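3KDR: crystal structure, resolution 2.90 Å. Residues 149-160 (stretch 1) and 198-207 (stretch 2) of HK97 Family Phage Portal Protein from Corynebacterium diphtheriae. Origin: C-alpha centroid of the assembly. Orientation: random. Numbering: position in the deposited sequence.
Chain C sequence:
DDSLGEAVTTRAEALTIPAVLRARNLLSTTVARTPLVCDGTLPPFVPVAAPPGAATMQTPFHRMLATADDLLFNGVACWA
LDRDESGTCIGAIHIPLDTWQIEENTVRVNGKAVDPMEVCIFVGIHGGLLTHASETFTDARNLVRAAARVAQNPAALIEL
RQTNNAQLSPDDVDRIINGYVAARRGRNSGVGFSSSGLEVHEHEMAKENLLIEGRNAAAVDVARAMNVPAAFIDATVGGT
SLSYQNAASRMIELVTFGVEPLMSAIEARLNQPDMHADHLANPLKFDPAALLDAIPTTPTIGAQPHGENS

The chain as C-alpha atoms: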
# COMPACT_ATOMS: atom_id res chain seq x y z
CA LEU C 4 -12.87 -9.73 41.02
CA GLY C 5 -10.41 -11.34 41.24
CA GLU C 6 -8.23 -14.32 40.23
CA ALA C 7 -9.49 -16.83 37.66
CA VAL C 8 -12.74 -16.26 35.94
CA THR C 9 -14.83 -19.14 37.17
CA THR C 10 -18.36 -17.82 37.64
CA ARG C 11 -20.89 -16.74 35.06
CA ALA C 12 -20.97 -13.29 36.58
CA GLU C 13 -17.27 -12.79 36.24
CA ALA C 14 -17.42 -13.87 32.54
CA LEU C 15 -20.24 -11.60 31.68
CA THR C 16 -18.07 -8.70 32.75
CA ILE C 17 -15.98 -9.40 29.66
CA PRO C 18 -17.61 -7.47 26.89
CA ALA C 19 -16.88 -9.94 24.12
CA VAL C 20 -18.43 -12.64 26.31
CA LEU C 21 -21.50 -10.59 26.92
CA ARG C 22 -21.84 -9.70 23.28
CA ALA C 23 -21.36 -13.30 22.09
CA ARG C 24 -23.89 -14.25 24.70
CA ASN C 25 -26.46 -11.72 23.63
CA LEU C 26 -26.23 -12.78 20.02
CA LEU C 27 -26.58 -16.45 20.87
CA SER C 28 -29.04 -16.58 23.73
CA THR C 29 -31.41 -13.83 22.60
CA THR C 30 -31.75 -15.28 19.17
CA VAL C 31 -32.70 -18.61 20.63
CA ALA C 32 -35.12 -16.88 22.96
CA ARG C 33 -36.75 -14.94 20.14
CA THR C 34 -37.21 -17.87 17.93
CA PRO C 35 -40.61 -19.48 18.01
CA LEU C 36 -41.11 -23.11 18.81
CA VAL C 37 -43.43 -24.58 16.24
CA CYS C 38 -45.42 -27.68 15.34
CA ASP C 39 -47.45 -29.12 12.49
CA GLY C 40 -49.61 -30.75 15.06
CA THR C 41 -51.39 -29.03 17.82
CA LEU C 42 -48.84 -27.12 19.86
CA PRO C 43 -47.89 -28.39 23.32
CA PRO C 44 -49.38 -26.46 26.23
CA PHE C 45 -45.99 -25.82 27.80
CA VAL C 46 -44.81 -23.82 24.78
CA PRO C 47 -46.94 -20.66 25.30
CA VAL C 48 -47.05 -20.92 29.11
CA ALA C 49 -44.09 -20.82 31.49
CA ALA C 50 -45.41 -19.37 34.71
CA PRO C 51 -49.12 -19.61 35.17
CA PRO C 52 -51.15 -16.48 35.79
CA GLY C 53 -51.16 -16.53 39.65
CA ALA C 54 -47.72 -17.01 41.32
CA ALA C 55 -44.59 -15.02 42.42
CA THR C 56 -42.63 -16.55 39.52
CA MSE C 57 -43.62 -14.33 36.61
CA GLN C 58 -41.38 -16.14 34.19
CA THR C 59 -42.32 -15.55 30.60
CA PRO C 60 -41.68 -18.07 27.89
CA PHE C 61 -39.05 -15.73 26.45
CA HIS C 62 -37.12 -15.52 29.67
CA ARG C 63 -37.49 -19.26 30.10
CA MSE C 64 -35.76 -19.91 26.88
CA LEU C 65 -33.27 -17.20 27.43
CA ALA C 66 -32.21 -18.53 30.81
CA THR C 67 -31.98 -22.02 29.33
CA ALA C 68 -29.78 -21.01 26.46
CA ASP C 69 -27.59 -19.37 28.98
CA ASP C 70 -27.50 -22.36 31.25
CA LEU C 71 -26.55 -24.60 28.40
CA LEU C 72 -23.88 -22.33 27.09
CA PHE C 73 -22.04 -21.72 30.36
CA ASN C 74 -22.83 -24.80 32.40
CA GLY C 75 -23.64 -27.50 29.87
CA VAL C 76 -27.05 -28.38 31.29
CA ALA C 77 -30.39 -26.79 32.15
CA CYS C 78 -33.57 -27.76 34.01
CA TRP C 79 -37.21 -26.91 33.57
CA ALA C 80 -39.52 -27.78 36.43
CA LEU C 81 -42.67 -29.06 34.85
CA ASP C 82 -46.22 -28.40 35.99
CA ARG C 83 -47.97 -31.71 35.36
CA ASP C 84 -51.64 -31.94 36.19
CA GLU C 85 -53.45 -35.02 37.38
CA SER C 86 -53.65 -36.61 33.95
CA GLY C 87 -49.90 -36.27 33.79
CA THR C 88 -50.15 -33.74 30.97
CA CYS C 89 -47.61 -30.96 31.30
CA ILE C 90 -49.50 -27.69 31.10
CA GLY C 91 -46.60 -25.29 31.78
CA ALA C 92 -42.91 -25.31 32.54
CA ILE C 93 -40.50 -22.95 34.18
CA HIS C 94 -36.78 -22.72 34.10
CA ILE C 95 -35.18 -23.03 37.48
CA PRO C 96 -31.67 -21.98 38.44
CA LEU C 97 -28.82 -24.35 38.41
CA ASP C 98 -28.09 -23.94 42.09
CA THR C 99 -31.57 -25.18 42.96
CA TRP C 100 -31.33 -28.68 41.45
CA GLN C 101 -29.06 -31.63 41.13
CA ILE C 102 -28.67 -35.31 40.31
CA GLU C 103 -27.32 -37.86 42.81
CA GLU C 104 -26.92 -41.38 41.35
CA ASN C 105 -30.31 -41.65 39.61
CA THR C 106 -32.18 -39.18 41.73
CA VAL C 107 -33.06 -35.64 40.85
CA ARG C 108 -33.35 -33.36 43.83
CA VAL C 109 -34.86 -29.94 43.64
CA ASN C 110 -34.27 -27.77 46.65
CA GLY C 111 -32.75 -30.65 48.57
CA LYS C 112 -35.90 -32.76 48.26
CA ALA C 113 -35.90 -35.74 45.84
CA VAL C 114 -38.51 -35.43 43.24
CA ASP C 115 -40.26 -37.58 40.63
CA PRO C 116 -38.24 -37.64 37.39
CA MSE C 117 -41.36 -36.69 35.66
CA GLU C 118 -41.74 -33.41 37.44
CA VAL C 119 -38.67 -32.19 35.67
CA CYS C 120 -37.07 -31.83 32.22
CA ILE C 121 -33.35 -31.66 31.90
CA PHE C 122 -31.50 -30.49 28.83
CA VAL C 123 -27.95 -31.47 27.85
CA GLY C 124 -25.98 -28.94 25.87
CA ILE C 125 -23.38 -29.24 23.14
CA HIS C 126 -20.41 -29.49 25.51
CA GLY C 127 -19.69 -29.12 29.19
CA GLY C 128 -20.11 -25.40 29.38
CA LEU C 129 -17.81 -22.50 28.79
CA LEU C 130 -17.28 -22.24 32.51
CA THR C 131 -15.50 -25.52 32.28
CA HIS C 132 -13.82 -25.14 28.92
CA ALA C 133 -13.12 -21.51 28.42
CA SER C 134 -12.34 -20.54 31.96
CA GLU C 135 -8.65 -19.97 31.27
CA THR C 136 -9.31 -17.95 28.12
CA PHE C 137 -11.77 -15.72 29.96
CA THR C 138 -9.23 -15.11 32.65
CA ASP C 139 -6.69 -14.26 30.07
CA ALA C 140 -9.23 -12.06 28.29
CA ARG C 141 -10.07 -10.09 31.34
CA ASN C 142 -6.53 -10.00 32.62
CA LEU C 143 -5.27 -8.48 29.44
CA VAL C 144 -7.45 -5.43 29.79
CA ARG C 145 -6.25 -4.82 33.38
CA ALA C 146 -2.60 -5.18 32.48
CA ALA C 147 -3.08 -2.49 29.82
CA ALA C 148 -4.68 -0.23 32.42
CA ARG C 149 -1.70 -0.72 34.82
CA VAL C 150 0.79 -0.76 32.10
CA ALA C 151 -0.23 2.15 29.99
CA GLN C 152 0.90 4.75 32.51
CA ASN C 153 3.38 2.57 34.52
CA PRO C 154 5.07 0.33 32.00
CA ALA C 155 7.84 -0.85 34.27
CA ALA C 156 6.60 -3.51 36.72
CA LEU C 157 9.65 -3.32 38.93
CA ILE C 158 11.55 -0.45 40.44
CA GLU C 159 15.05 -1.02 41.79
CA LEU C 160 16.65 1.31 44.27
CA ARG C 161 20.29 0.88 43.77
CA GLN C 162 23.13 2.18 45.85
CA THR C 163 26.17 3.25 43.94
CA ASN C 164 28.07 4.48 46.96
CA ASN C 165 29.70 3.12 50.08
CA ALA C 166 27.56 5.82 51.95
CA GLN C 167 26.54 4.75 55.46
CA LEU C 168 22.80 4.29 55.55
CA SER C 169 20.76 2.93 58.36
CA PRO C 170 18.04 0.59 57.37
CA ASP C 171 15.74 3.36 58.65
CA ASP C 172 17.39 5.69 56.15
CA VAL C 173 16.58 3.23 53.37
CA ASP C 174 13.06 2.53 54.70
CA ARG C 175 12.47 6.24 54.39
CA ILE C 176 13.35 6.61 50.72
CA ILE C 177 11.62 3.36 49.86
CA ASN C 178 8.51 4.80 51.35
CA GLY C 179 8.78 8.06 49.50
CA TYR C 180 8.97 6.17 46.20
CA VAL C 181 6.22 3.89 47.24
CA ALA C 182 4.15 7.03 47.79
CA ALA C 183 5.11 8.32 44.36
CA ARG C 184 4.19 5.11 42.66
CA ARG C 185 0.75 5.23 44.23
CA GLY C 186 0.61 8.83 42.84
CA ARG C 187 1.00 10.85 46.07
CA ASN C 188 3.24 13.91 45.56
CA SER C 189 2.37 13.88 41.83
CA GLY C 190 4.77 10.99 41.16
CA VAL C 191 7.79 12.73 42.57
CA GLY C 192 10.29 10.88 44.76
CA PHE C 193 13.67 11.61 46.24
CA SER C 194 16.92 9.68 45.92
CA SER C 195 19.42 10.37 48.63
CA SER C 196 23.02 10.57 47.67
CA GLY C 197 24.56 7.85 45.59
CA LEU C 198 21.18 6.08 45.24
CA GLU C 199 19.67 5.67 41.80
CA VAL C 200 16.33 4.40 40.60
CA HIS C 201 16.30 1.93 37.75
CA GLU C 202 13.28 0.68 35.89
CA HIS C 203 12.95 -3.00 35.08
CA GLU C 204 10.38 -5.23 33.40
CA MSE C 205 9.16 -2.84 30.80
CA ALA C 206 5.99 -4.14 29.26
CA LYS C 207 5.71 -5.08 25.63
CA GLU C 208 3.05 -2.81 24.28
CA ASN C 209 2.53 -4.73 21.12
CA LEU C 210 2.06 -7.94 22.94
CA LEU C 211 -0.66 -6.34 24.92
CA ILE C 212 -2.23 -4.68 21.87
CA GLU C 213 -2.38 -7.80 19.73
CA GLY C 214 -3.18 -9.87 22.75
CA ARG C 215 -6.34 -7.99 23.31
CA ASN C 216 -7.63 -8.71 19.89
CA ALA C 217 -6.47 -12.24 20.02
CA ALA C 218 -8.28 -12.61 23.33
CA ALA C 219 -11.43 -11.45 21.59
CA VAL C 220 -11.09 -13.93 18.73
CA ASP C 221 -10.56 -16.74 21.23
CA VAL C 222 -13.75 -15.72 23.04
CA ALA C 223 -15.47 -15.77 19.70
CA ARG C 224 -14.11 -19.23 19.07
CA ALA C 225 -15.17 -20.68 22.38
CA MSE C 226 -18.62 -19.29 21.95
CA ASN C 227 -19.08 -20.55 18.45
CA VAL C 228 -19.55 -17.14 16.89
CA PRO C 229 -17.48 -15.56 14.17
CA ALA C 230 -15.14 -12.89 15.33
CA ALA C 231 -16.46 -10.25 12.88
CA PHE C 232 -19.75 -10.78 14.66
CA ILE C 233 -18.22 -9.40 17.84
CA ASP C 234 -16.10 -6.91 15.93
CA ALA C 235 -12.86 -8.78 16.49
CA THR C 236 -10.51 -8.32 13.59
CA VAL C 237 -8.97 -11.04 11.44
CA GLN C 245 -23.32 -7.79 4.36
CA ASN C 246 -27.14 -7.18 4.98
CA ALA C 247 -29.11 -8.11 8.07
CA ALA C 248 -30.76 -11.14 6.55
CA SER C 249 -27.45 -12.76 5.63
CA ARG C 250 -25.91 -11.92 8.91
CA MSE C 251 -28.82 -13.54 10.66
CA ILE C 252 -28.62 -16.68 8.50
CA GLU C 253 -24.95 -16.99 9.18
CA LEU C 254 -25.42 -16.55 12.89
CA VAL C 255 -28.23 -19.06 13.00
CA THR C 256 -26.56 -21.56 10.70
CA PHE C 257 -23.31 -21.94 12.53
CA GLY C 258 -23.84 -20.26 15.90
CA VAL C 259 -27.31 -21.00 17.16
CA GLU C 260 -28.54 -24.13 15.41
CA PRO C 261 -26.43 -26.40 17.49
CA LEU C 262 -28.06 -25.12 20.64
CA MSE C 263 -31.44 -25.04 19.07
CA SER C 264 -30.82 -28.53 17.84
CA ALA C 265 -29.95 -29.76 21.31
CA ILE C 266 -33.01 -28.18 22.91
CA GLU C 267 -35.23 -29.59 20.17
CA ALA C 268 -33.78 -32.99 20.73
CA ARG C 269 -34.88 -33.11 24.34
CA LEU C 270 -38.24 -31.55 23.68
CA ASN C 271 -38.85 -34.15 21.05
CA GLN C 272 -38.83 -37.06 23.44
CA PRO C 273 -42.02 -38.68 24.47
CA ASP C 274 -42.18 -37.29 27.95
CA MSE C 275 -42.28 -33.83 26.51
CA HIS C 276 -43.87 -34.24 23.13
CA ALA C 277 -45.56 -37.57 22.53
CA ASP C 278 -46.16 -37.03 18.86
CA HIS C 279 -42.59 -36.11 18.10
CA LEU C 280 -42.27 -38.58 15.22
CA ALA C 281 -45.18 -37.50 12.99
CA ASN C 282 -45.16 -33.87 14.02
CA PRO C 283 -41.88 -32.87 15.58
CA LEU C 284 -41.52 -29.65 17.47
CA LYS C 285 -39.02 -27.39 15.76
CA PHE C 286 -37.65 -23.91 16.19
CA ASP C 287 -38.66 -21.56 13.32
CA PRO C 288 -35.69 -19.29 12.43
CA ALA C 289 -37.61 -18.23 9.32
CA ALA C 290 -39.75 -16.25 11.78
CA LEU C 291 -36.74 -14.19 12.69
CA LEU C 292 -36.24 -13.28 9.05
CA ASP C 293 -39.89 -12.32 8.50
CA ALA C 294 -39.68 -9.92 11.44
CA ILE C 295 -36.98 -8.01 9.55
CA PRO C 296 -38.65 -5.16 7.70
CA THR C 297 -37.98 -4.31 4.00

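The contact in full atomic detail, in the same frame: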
# COMPACT_ATOMS: atom_id res chain seq x y z
N ARG C 149 -2.92 -0.90 34.02
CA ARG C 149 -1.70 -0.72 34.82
C ARG C 149 -0.61 -0.19 33.95
O ARG C 149 0.03 0.83 34.24
CB ARG C 149 -1.13 -2.04 35.33
CG ARG C 149 -1.80 -2.68 36.54
CD ARG C 149 -1.28 -4.11 36.75
NE ARG C 149 -2.30 -5.12 36.42
CZ ARG C 149 -2.10 -6.44 36.49
NH1 ARG C 149 -0.90 -6.90 36.86
NH2 ARG C 149 -3.08 -7.30 36.17
N VAL C 150 -0.40 -0.92 32.87
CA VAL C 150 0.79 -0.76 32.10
C VAL C 150 0.83 0.53 31.39
O VAL C 150 1.87 1.07 31.18
CB VAL C 150 0.96 -1.85 31.07
CG1 VAL C 150 2.07 -1.52 30.12
CG2 VAL C 150 1.26 -3.10 31.74
N ALA C 151 -0.30 1.06 30.98
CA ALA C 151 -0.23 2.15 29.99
C ALA C 151 0.56 3.34 30.57
O ALA C 151 1.40 3.95 29.90
CB ALA C 151 -1.65 2.59 29.50
N GLN C 152 0.26 3.64 31.83
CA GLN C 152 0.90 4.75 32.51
C GLN C 152 2.14 4.38 33.27
O GLN C 152 3.02 5.24 33.36
CB GLN C 152 -0.07 5.46 33.44
CG GLN C 152 -0.86 6.52 32.73
CD GLN C 152 -1.70 7.32 33.65
OE1 GLN C 152 -2.74 6.84 34.14
NE2 GLN C 152 -1.27 8.57 33.90
N ASN C 153 2.20 3.14 33.79
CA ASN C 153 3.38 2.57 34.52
C ASN C 153 3.92 1.30 33.92
O ASN C 153 3.71 0.23 34.44
CB ASN C 153 3.00 2.26 35.96
CG ASN C 153 2.90 3.47 36.75
OD1 ASN C 153 3.82 3.77 37.52
ND2 ASN C 153 1.82 4.26 36.54
N PRO C 154 4.61 1.43 32.81
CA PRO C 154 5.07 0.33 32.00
C PRO C 154 6.04 -0.58 32.67
O PRO C 154 6.10 -1.72 32.34
CB PRO C 154 5.79 1.03 30.86
CG PRO C 154 5.58 2.51 31.06
CD PRO C 154 4.57 2.68 32.05
N ALA C 155 6.82 -0.06 33.59
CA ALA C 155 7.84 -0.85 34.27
C ALA C 155 7.28 -1.46 35.55
O ALA C 155 6.91 -0.75 36.49
CB ALA C 155 9.07 0.03 34.54
N ALA C 156 7.20 -2.78 35.58
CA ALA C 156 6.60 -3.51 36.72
C ALA C 156 7.46 -3.39 37.95
O ALA C 156 6.94 -3.43 39.05
CB ALA C 156 6.39 -4.99 36.41
N LEU C 157 8.77 -3.28 37.78
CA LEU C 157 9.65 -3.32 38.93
C LEU C 157 10.59 -2.16 39.01
O LEU C 157 11.33 -1.93 38.10
CB LEU C 157 10.48 -4.60 38.91
CG LEU C 157 11.10 -4.81 40.28
CD1 LEU C 157 10.45 -5.97 41.01
CD2 LEU C 157 12.53 -5.05 40.05
N ILE C 158 10.59 -1.49 40.14
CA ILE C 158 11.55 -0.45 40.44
C ILE C 158 12.67 -0.93 41.37
O ILE C 158 12.40 -1.56 42.40
CB ILE C 158 10.86 0.75 41.08
CG1 ILE C 158 9.73 1.23 40.17
CG2 ILE C 158 11.80 1.85 41.27
CD1 ILE C 158 10.22 1.76 38.79
N GLU C 159 13.91 -0.65 41.00
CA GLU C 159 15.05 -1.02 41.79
C GLU C 159 15.61 0.24 42.35
O GLU C 159 15.77 1.20 41.63
CB GLU C 159 16.10 -1.67 40.92
CG GLU C 159 17.42 -1.80 41.59
CD GLU C 159 18.55 -2.18 40.65
OE1 GLU C 159 18.56 -1.79 39.51
OE2 GLU C 159 19.51 -2.83 41.06
N LEU C 160 15.92 0.24 43.63
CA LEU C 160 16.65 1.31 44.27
C LEU C 160 18.06 0.86 44.49
O LEU C 160 18.31 -0.01 45.31
CB LEU C 160 16.07 1.58 45.64
CG LEU C 160 15.24 2.83 45.76
CD1 LEU C 160 13.76 2.54 45.32
CD2 LEU C 160 15.37 3.38 47.21
N LEU C 198 22.28 7.03 45.48
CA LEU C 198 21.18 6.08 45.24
C LEU C 198 20.57 6.44 43.93
O LEU C 198 20.49 7.60 43.61
CB LEU C 198 20.12 6.23 46.31
CG LEU C 198 19.27 4.99 46.52
CD1 LEU C 198 19.59 4.27 47.86
CD2 LEU C 198 17.82 5.41 46.46
N GLU C 199 20.19 5.45 43.15
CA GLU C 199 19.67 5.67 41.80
C GLU C 199 18.46 4.78 41.59
O GLU C 199 18.50 3.61 41.96
CB GLU C 199 20.70 5.29 40.75
CG GLU C 199 21.97 6.09 40.77
CD GLU C 199 23.00 5.70 39.66
OE1 GLU C 199 22.84 4.65 38.96
OE2 GLU C 199 24.00 6.44 39.50
N VAL C 200 17.40 5.30 40.96
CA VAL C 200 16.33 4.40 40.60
C VAL C 200 16.52 3.90 39.20
O VAL C 200 16.93 4.66 38.33
CB VAL C 200 14.90 4.94 40.74
CG1 VAL C 200 14.80 5.99 41.83
CG2 VAL C 200 14.43 5.39 39.44
N HIS C 201 16.25 2.60 39.03
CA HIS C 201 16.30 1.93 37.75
C HIS C 201 15.02 1.16 37.54
O HIS C 201 14.55 0.47 38.43
CB HIS C 201 17.47 0.98 37.68
CG HIS C 201 18.80 1.65 37.80
ND1 HIS C 201 19.75 1.61 36.81
CD2 HIS C 201 19.34 2.38 38.81
CE1 HIS C 201 20.81 2.30 37.18
NE2 HIS C 201 20.59 2.77 38.40
N GLU C 202 14.49 1.30 36.34
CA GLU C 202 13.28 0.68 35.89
C GLU C 202 13.57 -0.68 35.29
O GLU C 202 14.53 -0.84 34.55
CB GLU C 202 12.79 1.49 34.75
CG GLU C 202 12.35 2.83 35.06
CD GLU C 202 11.96 3.55 33.78
OE1 GLU C 202 12.21 3.05 32.65
OE2 GLU C 202 11.37 4.62 33.91
N HIS C 203 12.73 -1.65 35.57
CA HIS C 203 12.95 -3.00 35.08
C HIS C 203 11.62 -3.59 34.76
O HIS C 203 10.61 -3.18 35.34
CB HIS C 203 13.63 -3.84 36.15
CG HIS C 203 15.08 -3.52 36.33
ND1 HIS C 203 15.58 -2.88 37.44
CD2 HIS C 203 16.12 -3.67 35.49
CE1 HIS C 203 16.87 -2.72 37.30
NE2 HIS C 203 17.23 -3.20 36.12
N GLU C 204 11.61 -4.54 33.83
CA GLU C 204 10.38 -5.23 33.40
C GLU C 204 9.45 -4.35 32.59
O GLU C 204 8.23 -4.27 32.86
CB GLU C 204 9.58 -5.72 34.60
CG GLU C 204 10.40 -6.36 35.67
CD GLU C 204 10.57 -7.81 35.47
OE1 GLU C 204 10.78 -8.27 34.28
OE2 GLU C 204 10.50 -8.49 36.51
N MSE C 205 10.00 -3.68 31.60
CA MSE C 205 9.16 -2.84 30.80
C MSE C 205 8.26 -3.72 30.00
O MSE C 205 8.73 -4.63 29.37
CB MSE C 205 9.96 -1.99 29.85
CG MSE C 205 9.18 -0.76 29.45
SE MSE C 205 9.57 0.56 30.80
CE MSE C 205 9.55 2.22 29.66
N ALA C 206 6.98 -3.43 30.02
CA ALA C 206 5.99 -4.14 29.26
C ALA C 206 6.15 -4.00 27.77
O ALA C 206 6.66 -2.99 27.25
CB ALA C 206 4.68 -3.66 29.64
N LYS C 207 5.68 -5.02 27.09
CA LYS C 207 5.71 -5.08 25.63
C LYS C 207 4.41 -4.56 25.14
O LYS C 207 3.44 -5.27 25.29
CB LYS C 207 5.81 -6.53 25.18
CG LYS C 207 7.03 -7.22 25.66
CD LYS C 207 8.26 -6.34 25.43
CE LYS C 207 9.46 -7.12 24.94
NZ LYS C 207 10.06 -6.49 23.74

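Mostly apolar side chains line the face of Ala155, Ile158 and Leu160, with Glu202 among them. Ala155 sits opposite Met205, a selenomethionine, at a CA-CA distance of 4.2 Å, and Ala155 CB rests 3.8 Å from Met205 SE. Pro154 CB touches the same Met205 SE, also at 3.8 Å, so one long, flexible side chain covers two compact ones. Further along this face, Leu160 CD2 meets Leu198 CD2 at 3.3 Å, a tight contact, while Ile158 CG2 lies more loosely against Val200 CB at 4.4 Å. Beyond the strand, Val150 on its helix places CG1 3.4 Å from Ala206 CB. The contact buries 748 Å², both sides summed.

The backbone supplies the register. Leu157 and His203 bond reciprocally, Leu157 N to His203 O at 3.1 Å and His203 N to Leu157 O at 2.9 Å; Glu159 and His201 repeat the pattern. At the Ala156 corner the bonds persist, Ala156 N to Glu204 O (3.3 Å) and Ala206 N to Pro154 O (3.0 Å), but consecutive donors Ala156 and Leu157 break the alternation. Proline has no N-H to donate; its O accepts and its ring carbon packs.

The face of Glu159, His201 and His203 is more polar, though Leu157 shares it. Glu159 and His203 are buried nonetheless: Glu159, extended with chi1 and chi2 both t, brings OE1 2.9 Å from His203 CE1, at the ring edge. At the margin, His201 NE2 donates to Glu199 OE1 (3.0 Å) within its own strand.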